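Local coordinates for protein Phosphoglucosamine/phosphogalactosamine mutase (Sulfolobus tokodaii, PDB 2F7L) that interconverts the 6-phosphate and 1-phosphate forms of glucosamine and of galactosamine, a magnesium-dependent step in making UDP-N-acetylglucosamine and UDP-N-acetylgalactosamine, at residues F249-S252 against V256-G259; G263-Y268 against D365-Y370; L176-N181 against K223-V228. One frame throughout, in Å; residues are numbered along the deposited sequence.

Contact 1: F249-S252 against V256-G259; sequences FIDS and VQWG
A reversal of the chain at the edge of the second domain's mixed sheet brings Val256 back beside Ile250, whose strand 248-251 is an outermost one. The two backbones run antiparallel and meet in a single bridge with CA atoms of Ile250 and Val256 4.1 Å apart. Its firm bond goes from Gln257 N to Phe249 O, 2.8 Å and nearly straight (168°). Between the same two residues a water is modelled, placed to accept from Phe249 N and donate to Gln257 O, although its very short distance to Phe249 N makes its exact position doubtful. On one side of the bridge Ile250 CG1 rests against Val256 CB at 4.1 Å. On the other, Gln257 bends at chi2 (-70°) and sends its amide across to Asp251, NE2 to OD2 2.9 Å. This bond is angled, meeting the oxygen from above the carboxylate plane, with the two flat groups 51° apart. OD2 is also held by a salt bridge to Arg255, while OD1 makes weak hydrogen bonds to the backbone N of Glu253 and Gly254. The carboxylate thus draws together both arms and the bend between them in a hairpin-like return, held by a single antiparallel bridge, that leads from the edge strand toward helix 259-272.

Contact 2: G263-Y268 against D365-Y370; sequences GTLLSY and DRLPKY
Purely apolar side-chain contact joins Leu265 and Thr264, on helix 259-272, to Leu367 in the connection between helix 360-365 and strand 371-378. No hydrogen bond links the two segments, and the backbones stay well apart, the CA atoms of Leu265 and Leu367 being 8.1 Å from each other. Leu367 reaches toward the helix and sets its forked end against that of Leu265: its CD2 lies 3.8 Å from Leu265 CD2, and its CD1 comes up beside Leu265 CD1. The same CD1 lies 4.2 Å from CG2 of Thr264, the two side chains sliding past each other in opposite directions. In Thr264 the methyl is placed anti to the backbone N, while chi1 (-71°) keeps OG1 beside that nitrogen, where it bonds to Asp260 O one turn back in the helix. The hydroxyl is therefore spent on its own helix and the methyl is left for the leucine. Replacing Leu367 with an alanine would probably leave Leu265 and the Thr264 methyl without their shared apolar partner and open a gap between helix and loop. Around the pair, Leu363 and Phe364 of helix 360-365 pack on Leu265, and helix 290-296 adds Leu290 and Val291 against Thr264 and Tyr294 against Leu367.

Contact 3: L176-N181 against K223-V228; sequences LIDPAN and KETAEV
In the second alpha/beta/alpha domain, Leu176 and Asp178 on strand 174-178 face Val228 and Thr225 on helix 223-231. The helix belongs to the crossover that leaves strand 198-201 and returns as the parallel strand 236-239 on the far side of 174-178, so it lies over the strand in between. Residues two apart on the strand point the same way, and residues three apart on the helix do likewise, giving two matched pairs. Leu176 extends with CG anti to the backbone N (chi1 169°) and brings CD1 to 3.5 Å from Val228 CG2, the two side chains crossing at about a right angle. At the strand's end, the Asp178 carboxylate lies against the Thr225 methyl, modelled too close for the exact spacing to be relied on. The threonine hydroxyl makes no hydrogen bond to the acid, and OG1 bonds weakly to Leu222 O instead. The carboxylate works elsewhere: OD2 forms a salt bridge with Arg213, and OD1 accepts from Ala180 N at 3.3 Å, from above the carboxylate plane, closing an Asx turn where the strand ends. With Leu176 on Val228 and no hydrogen bond across the segments, strand and helix meet by van der Waals contact, and the buried acid's polar bonds go to loops, probably helping to fix the chain's path beyond the strand.

How the contacts relate
Along the chain contact 3 comes first, then contact 1, then contact 2. Contact 1 is central: its centre is about 11 Å from the centre of each of the others, whose centres are about 22 Å apart, with nearest atoms about 14 Å from each other. Contacts 1 and 3 reach the same mixed sheet, and the helix 223-231 of contact 3 also packs against Ile250 and Val256 of contact 1, Ile250 CD1 lying 3.7 Å from Thr225 OG1. Contacts 3 and 1 thus tie helix and turn to the second domain's sheet, and the chain passes from there into helix 259-272, which contact 2 joins to the loop before strand 371-378.

Contact 1: F249-S252 against V256-G259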
loop_
_atom_site.group_PDB
_atom_site.type_symbol
_atom_site.label_atom_id
_atom_site.label_comp_id
_atom_site.label_asym_id
_atom_site.label_seq_id
_atom_site.Cartn_x
_atom_site.Cartn_y
_atom_site.Cartn_z
ATOM N N PHE A 249 2.105 -4.919 -11.507
ATOM C CA PHE A 249 2.833 -5.180 -12.747
ATOM C C PHE A 249 2.030 -5.526 -13.983
ATOM O O PHE A 249 0.862 -5.918 -13.913
ATOM C CB PHE A 249 3.866 -6.292 -12.520
ATOM C CG PHE A 249 4.867 -5.983 -11.433
ATOM C CD1 PHE A 249 4.541 -6.176 -10.094
ATOM C CD2 PHE A 249 6.137 -5.493 -11.753
ATOM C CE1 PHE A 249 5.462 -5.895 -9.081
ATOM C CE2 PHE A 249 7.072 -5.203 -10.742
ATOM C CZ PHE A 249 6.734 -5.405 -9.401
ATOM N N ILE A 250 2.694 -5.379 -15.123
ATOM C CA ILE A 250 2.106 -5.670 -16.427
ATOM C C ILE A 250 3.170 -6.459 -17.173
ATOM O O ILE A 250 4.232 -5.917 -17.460
ATOM C CB ILE A 250 1.795 -4.366 -17.183
ATOM C CG1 ILE A 250 0.930 -3.459 -16.300
ATOM C CG2 ILE A 250 1.062 -4.669 -18.474
ATOM C CD1 ILE A 250 0.646 -2.101 -16.915
ATOM N N ASP A 251 2.903 -7.731 -17.469
ATOM C CA ASP A 251 3.885 -8.577 -18.154
ATOM C C ASP A 251 4.048 -8.336 -19.655
ATOM O O ASP A 251 3.340 -7.523 -20.263
ATOM C CB ASP A 251 3.568 -10.046 -17.934
ATOM C CG ASP A 251 2.259 -10.459 -18.581
ATOM O OD1 ASP A 251 1.845 -9.796 -19.569
ATOM O OD2 ASP A 251 1.654 -11.455 -18.104
ATOM N N SER A 252 4.996 -9.065 -20.241
ATOM C CA SER A 252 5.326 -8.971 -21.666
ATOM C C SER A 252 4.131 -9.046 -22.615
ATOM O O SER A 252 4.173 -8.486 -23.705
ATOM C CB SER A 252 6.332 -10.057 -22.011
ATOM O OG SER A 252 6.263 -11.111 -21.056
ATOM N N VAL A 256 -2.275 -6.637 -17.348
ATOM C CA VAL A 256 -1.969 -6.260 -15.985
ATOM C C VAL A 256 -2.201 -7.460 -15.060
ATOM O O VAL A 256 -3.095 -8.271 -15.296
ATOM C CB VAL A 256 -2.798 -5.005 -15.521
ATOM C CG1 VAL A 256 -3.363 -4.271 -16.710
ATOM C CG2 VAL A 256 -3.871 -5.405 -14.551
ATOM N N GLN A 257 -1.365 -7.570 -14.033
ATOM C CA GLN A 257 -1.443 -8.644 -13.047
ATOM C C GLN A 257 -1.852 -8.038 -11.701
ATOM O O GLN A 257 -1.363 -6.983 -11.310
ATOM C CB GLN A 257 -0.077 -9.313 -12.921
ATOM C CG GLN A 257 0.455 -9.920 -14.225
ATOM C CD GLN A 257 -0.332 -11.151 -14.651
ATOM O OE1 GLN A 257 -0.974 -11.807 -13.825
ATOM N NE2 GLN A 257 -0.267 -11.479 -15.931
ATOM N N TRP A 258 -2.743 -8.701 -10.979
ATOM C CA TRP A 258 -3.195 -8.135 -9.718
ATOM C C TRP A 258 -2.210 -8.267 -8.558
ATOM O O TRP A 258 -1.387 -9.197 -8.490
ATOM C CB TRP A 258 -4.557 -8.710 -9.321
ATOM C CG TRP A 258 -5.353 -7.743 -8.484
ATOM C CD1 TRP A 258 -6.027 -8.018 -7.324
ATOM C CD2 TRP A 258 -5.466 -6.322 -8.684
ATOM N NE1 TRP A 258 -6.537 -6.860 -6.787
ATOM C CE2 TRP A 258 -6.207 -5.806 -7.599
ATOM C CE3 TRP A 258 -5.008 -5.436 -9.670
ATOM C CZ2 TRP A 258 -6.492 -4.440 -7.470
ATOM C CZ3 TRP A 258 -5.290 -4.077 -9.536
ATOM C CH2 TRP A 258 -6.024 -3.598 -8.447
ATOM N N GLY A 259 -2.308 -7.310 -7.643
ATOM C CA GLY A 259 -1.422 -7.277 -6.501
ATOM C C GLY A 259 -1.130 -8.574 -5.787
ATOM O O GLY A 259 -0.020 -8.754 -5.297
HETATM O O HOH W 1 1.048 -6.830 -10.428
#

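Contact 2: G263-Y268 against D365-Y370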
loop_
_atom_site.group_PDB
_atom_site.type_symbol
_atom_site.label_atom_id
_atom_site.label_comp_id
_atom_site.label_asym_id
_atom_site.label_seq_id
_atom_site.Cartn_x
_atom_site.Cartn_y
_atom_site.Cartn_z
ATOM N N GLY A 263 2.213 -10.642 -5.557
ATOM C CA GLY A 263 2.572 -10.677 -4.154
ATOM C C GLY A 263 3.000 -12.087 -3.843
ATOM O O GLY A 263 3.903 -12.326 -3.042
ATOM N N THR A 264 2.337 -13.032 -4.502
ATOM C CA THR A 264 2.607 -14.460 -4.334
ATOM C C THR A 264 3.984 -14.833 -4.911
ATOM O O THR A 264 4.776 -15.501 -4.259
ATOM C CB THR A 264 1.484 -15.299 -5.019
ATOM O OG1 THR A 264 0.272 -15.179 -4.265
ATOM C CG2 THR A 264 1.880 -16.759 -5.110
ATOM N N LEU A 265 4.241 -14.383 -6.136
ATOM C CA LEU A 265 5.508 -14.610 -6.829
ATOM C C LEU A 265 6.659 -14.008 -6.011
ATOM O O LEU A 265 7.717 -14.618 -5.858
ATOM C CB LEU A 265 5.443 -13.939 -8.206
ATOM C CG LEU A 265 5.492 -14.766 -9.494
ATOM C CD1 LEU A 265 4.978 -16.157 -9.244
ATOM C CD2 LEU A 265 4.677 -14.077 -10.578
ATOM N N LEU A 266 6.439 -12.798 -5.500
ATOM C CA LEU A 266 7.419 -12.076 -4.696
ATOM C C LEU A 266 7.546 -12.727 -3.337
ATOM O O LEU A 266 8.637 -12.822 -2.773
ATOM C CB LEU A 266 6.986 -10.624 -4.528
ATOM C CG LEU A 266 7.708 -9.564 -5.368
ATOM C CD1 LEU A 266 8.166 -10.100 -6.723
ATOM C CD2 LEU A 266 6.776 -8.389 -5.524
ATOM N N SER A 267 6.421 -13.177 -2.802
ATOM C CA SER A 267 6.424 -13.838 -1.507
ATOM C C SER A 267 7.297 -15.095 -1.655
ATOM O O SER A 267 7.970 -15.543 -0.728
ATOM C CB SER A 267 4.988 -14.200 -1.123
ATOM O OG SER A 267 4.848 -14.241 0.283
ATOM N N TYR A 268 7.291 -15.650 -2.853
ATOM C CA TYR A 268 8.082 -16.832 -3.148
ATOM C C TYR A 268 9.585 -16.513 -3.116
ATOM O O TYR A 268 10.348 -17.078 -2.323
ATOM C CB TYR A 268 7.687 -17.363 -4.527
ATOM C CG TYR A 268 8.646 -18.371 -5.078
ATOM C CD1 TYR A 268 8.866 -19.582 -4.419
ATOM C CD2 TYR A 268 9.367 -18.105 -6.244
ATOM C CE1 TYR A 268 9.785 -20.506 -4.907
ATOM C CE2 TYR A 268 10.293 -19.023 -6.740
ATOM C CZ TYR A 268 10.496 -20.220 -6.065
ATOM O OH TYR A 268 11.421 -21.121 -6.538
ATOM N N ASP A 365 2.192 -16.886 -15.655
ATOM C CA ASP A 365 1.389 -18.037 -15.984
ATOM C C ASP A 365 1.681 -19.206 -15.061
ATOM O O ASP A 365 0.853 -20.083 -14.926
ATOM C CB ASP A 365 1.572 -18.439 -17.441
ATOM C CG ASP A 365 0.792 -17.547 -18.391
ATOM O OD1 ASP A 365 -0.239 -16.968 -17.972
ATOM O OD2 ASP A 365 1.199 -17.433 -19.567
ATOM N N ARG A 366 2.833 -19.219 -14.399
ATOM C CA ARG A 366 3.143 -20.319 -13.488
ATOM C C ARG A 366 2.199 -20.352 -12.284
ATOM O O ARG A 366 2.276 -21.255 -11.465
ATOM C CB ARG A 366 4.570 -20.221 -12.935
ATOM C CG ARG A 366 5.745 -20.353 -13.912
ATOM C CD ARG A 366 6.989 -20.698 -13.076
ATOM N NE ARG A 366 8.275 -20.207 -13.580
ATOM C CZ ARG A 366 8.795 -20.499 -14.769
ATOM N NH1 ARG A 366 8.147 -21.288 -15.632
ATOM N NH2 ARG A 366 9.992 -20.022 -15.083
ATOM N N LEU A 367 1.318 -19.362 -12.163
ATOM C CA LEU A 367 0.381 -19.284 -11.025
ATOM C C LEU A 367 -1.014 -19.843 -11.328
ATOM O O LEU A 367 -1.454 -19.881 -12.485
ATOM C CB LEU A 367 0.207 -17.823 -10.573
ATOM C CG LEU A 367 0.987 -17.108 -9.470
ATOM C CD1 LEU A 367 2.250 -17.836 -9.131
ATOM C CD2 LEU A 367 1.285 -15.683 -9.924
ATOM N N PRO A 368 -1.734 -20.273 -10.282
ATOM C CA PRO A 368 -3.082 -20.812 -10.458
ATOM C C PRO A 368 -3.945 -19.728 -11.107
ATOM O O PRO A 368 -3.823 -18.549 -10.768
ATOM C CB PRO A 368 -3.520 -21.106 -9.032
ATOM C CG PRO A 368 -2.237 -21.442 -8.352
ATOM C CD PRO A 368 -1.295 -20.395 -8.883
ATOM N N LYS A 369 -4.810 -20.113 -12.036
ATOM C CA LYS A 369 -5.674 -19.149 -12.709
ATOM C C LYS A 369 -7.080 -19.161 -12.115
ATOM O O LYS A 369 -7.731 -20.200 -12.083
ATOM C CB LYS A 369 -5.708 -19.466 -14.210
ATOM C CG LYS A 369 -6.961 -19.033 -14.961
ATOM C CD LYS A 369 -7.307 -20.057 -16.101
ATOM C CE LYS A 369 -8.259 -21.233 -15.658
ATOM N NZ LYS A 369 -7.858 -22.084 -14.456
ATOM N N TYR A 370 -7.525 -18.003 -11.625
ATOM C CA TYR A 370 -8.863 -17.835 -11.038
ATOM C C TYR A 370 -9.619 -16.676 -11.681
ATOM O O TYR A 370 -9.028 -15.666 -12.048
ATOM C CB TYR A 370 -8.789 -17.550 -9.542
ATOM C CG TYR A 370 -8.546 -18.753 -8.680
ATOM C CD1 TYR A 370 -7.269 -19.306 -8.557
ATOM C CD2 TYR A 370 -9.589 -19.315 -7.938
ATOM C CE1 TYR A 370 -7.034 -20.385 -7.707
ATOM C CE2 TYR A 370 -9.369 -20.399 -7.084
ATOM C CZ TYR A 370 -8.085 -20.923 -6.971
ATOM O OH TYR A 370 -7.856 -21.962 -6.105
#

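Contact 3: L176-N181 against K223-V228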
loop_
_atom_site.group_PDB
_atom_site.type_symbol
_atom_site.label_atom_id
_atom_site.label_comp_id
_atom_site.label_asym_id
_atom_site.label_seq_id
_atom_site.Cartn_x
_atom_site.Cartn_y
_atom_site.Cartn_z
ATOM N N LEU A 176 8.916 -0.543 -18.578
ATOM C CA LEU A 176 8.071 0.661 -18.660
ATOM C C LEU A 176 7.603 0.981 -17.237
ATOM O O LEU A 176 7.212 0.089 -16.485
ATOM C CB LEU A 176 6.865 0.468 -19.587
ATOM C CG LEU A 176 5.850 1.609 -19.471
ATOM C CD1 LEU A 176 5.027 1.803 -20.727
ATOM C CD2 LEU A 176 4.936 1.274 -18.308
ATOM N N ILE A 177 7.667 2.259 -16.875
ATOM C CA ILE A 177 7.275 2.715 -15.551
ATOM C C ILE A 177 6.180 3.787 -15.606
ATOM O O ILE A 177 6.325 4.816 -16.269
ATOM C CB ILE A 177 8.497 3.255 -14.807
ATOM C CG1 ILE A 177 9.519 2.128 -14.601
ATOM C CG2 ILE A 177 8.081 3.839 -13.491
ATOM C CD1 ILE A 177 10.826 2.556 -13.934
ATOM N N ASP A 178 5.072 3.509 -14.915
ATOM C CA ASP A 178 3.921 4.408 -14.848
ATOM C C ASP A 178 3.773 4.906 -13.415
ATOM O O ASP A 178 3.050 4.314 -12.607
ATOM C CB ASP A 178 2.657 3.662 -15.282
ATOM C CG ASP A 178 1.430 4.578 -15.410
ATOM O OD1 ASP A 178 1.545 5.800 -15.179
ATOM O OD2 ASP A 178 0.342 4.061 -15.753
ATOM N N PRO A 179 4.479 6.001 -13.076
ATOM C CA PRO A 179 4.433 6.582 -11.734
ATOM C C PRO A 179 3.191 7.421 -11.482
ATOM O O PRO A 179 3.069 8.061 -10.430
ATOM C CB PRO A 179 5.714 7.396 -11.685
ATOM C CG PRO A 179 5.840 7.858 -13.073
ATOM C CD PRO A 179 5.542 6.638 -13.869
ATOM N N ALA A 180 2.279 7.424 -12.449
ATOM C CA ALA A 180 1.022 8.163 -12.330
ATOM C C ALA A 180 1.175 9.659 -12.106
ATOM O O ALA A 180 0.463 10.258 -11.312
ATOM C CB ALA A 180 0.159 7.554 -11.214
ATOM N N ASN A 181 2.098 10.264 -12.831
ATOM C CA ASN A 181 2.328 11.701 -12.723
ATOM C C ASN A 181 2.758 12.140 -11.332
ATOM O O ASN A 181 2.713 13.329 -11.000
ATOM C CB ASN A 181 1.070 12.431 -13.145
ATOM C CG ASN A 181 0.812 12.287 -14.605
ATOM O OD1 ASN A 181 -0.276 11.890 -15.039
ATOM N ND2 ASN A 181 1.818 12.610 -15.390
ATOM N N LYS A 223 -5.566 0.474 -18.122
ATOM C CA LYS A 223 -6.059 0.150 -19.457
ATOM C C LYS A 223 -5.108 0.600 -20.576
ATOM O O LYS A 223 -4.584 -0.221 -21.320
ATOM C CB LYS A 223 -7.439 0.795 -19.679
ATOM C CG LYS A 223 -8.530 -0.150 -20.173
ATOM C CD LYS A 223 -8.662 -1.369 -19.238
ATOM C CE LYS A 223 -10.018 -2.118 -19.374
ATOM N NZ LYS A 223 -11.170 -1.267 -18.919
ATOM N N GLU A 224 -4.869 1.901 -20.677
ATOM C CA GLU A 224 -4.021 2.426 -21.735
ATOM C C GLU A 224 -2.531 2.172 -21.599
ATOM O O GLU A 224 -1.848 1.984 -22.610
ATOM C CB GLU A 224 -4.233 3.920 -21.895
ATOM C CG GLU A 224 -5.640 4.335 -22.167
ATOM C CD GLU A 224 -5.737 5.828 -22.222
ATOM O OE1 GLU A 224 -5.334 6.470 -21.221
ATOM O OE2 GLU A 224 -6.189 6.372 -23.261
ATOM N N THR A 225 -1.996 2.174 -20.382
ATOM C CA THR A 225 -0.570 1.939 -20.309
ATOM C C THR A 225 -0.317 0.470 -20.670
ATOM O O THR A 225 0.687 0.151 -21.310
ATOM C CB THR A 225 0.034 2.348 -18.922
ATOM O OG1 THR A 225 -0.168 1.303 -17.974
ATOM C CG2 THR A 225 -0.604 3.644 -18.415
ATOM N N ALA A 226 -1.237 -0.416 -20.292
ATOM C CA ALA A 226 -1.115 -1.837 -20.634
ATOM C C ALA A 226 -0.928 -1.903 -22.158
ATOM O O ALA A 226 -0.191 -2.744 -22.687
ATOM C CB ALA A 226 -2.375 -2.597 -20.238
ATOM N N GLU A 227 -1.604 -0.999 -22.857
ATOM C CA GLU A 227 -1.493 -0.912 -24.298
ATOM C C GLU A 227 -0.038 -0.652 -24.667
ATOM O O GLU A 227 0.635 -1.519 -25.202
ATOM C CB GLU A 227 -2.309 0.255 -24.805
ATOM C CG GLU A 227 -3.027 -0.043 -26.064
ATOM C CD GLU A 227 -3.994 -1.164 -25.841
ATOM O OE1 GLU A 227 -3.691 -2.322 -26.241
ATOM O OE2 GLU A 227 -5.053 -0.868 -25.234
ATOM N N VAL A 228 0.435 0.558 -24.371
ATOM C CA VAL A 228 1.799 0.939 -24.679
ATOM C C VAL A 228 2.810 -0.098 -24.200
ATOM O O VAL A 228 3.876 -0.236 -24.792
ATOM C CB VAL A 228 2.160 2.337 -24.094
ATOM C CG1 VAL A 228 1.167 3.373 -24.571
ATOM C CG2 VAL A 228 2.156 2.294 -22.598
#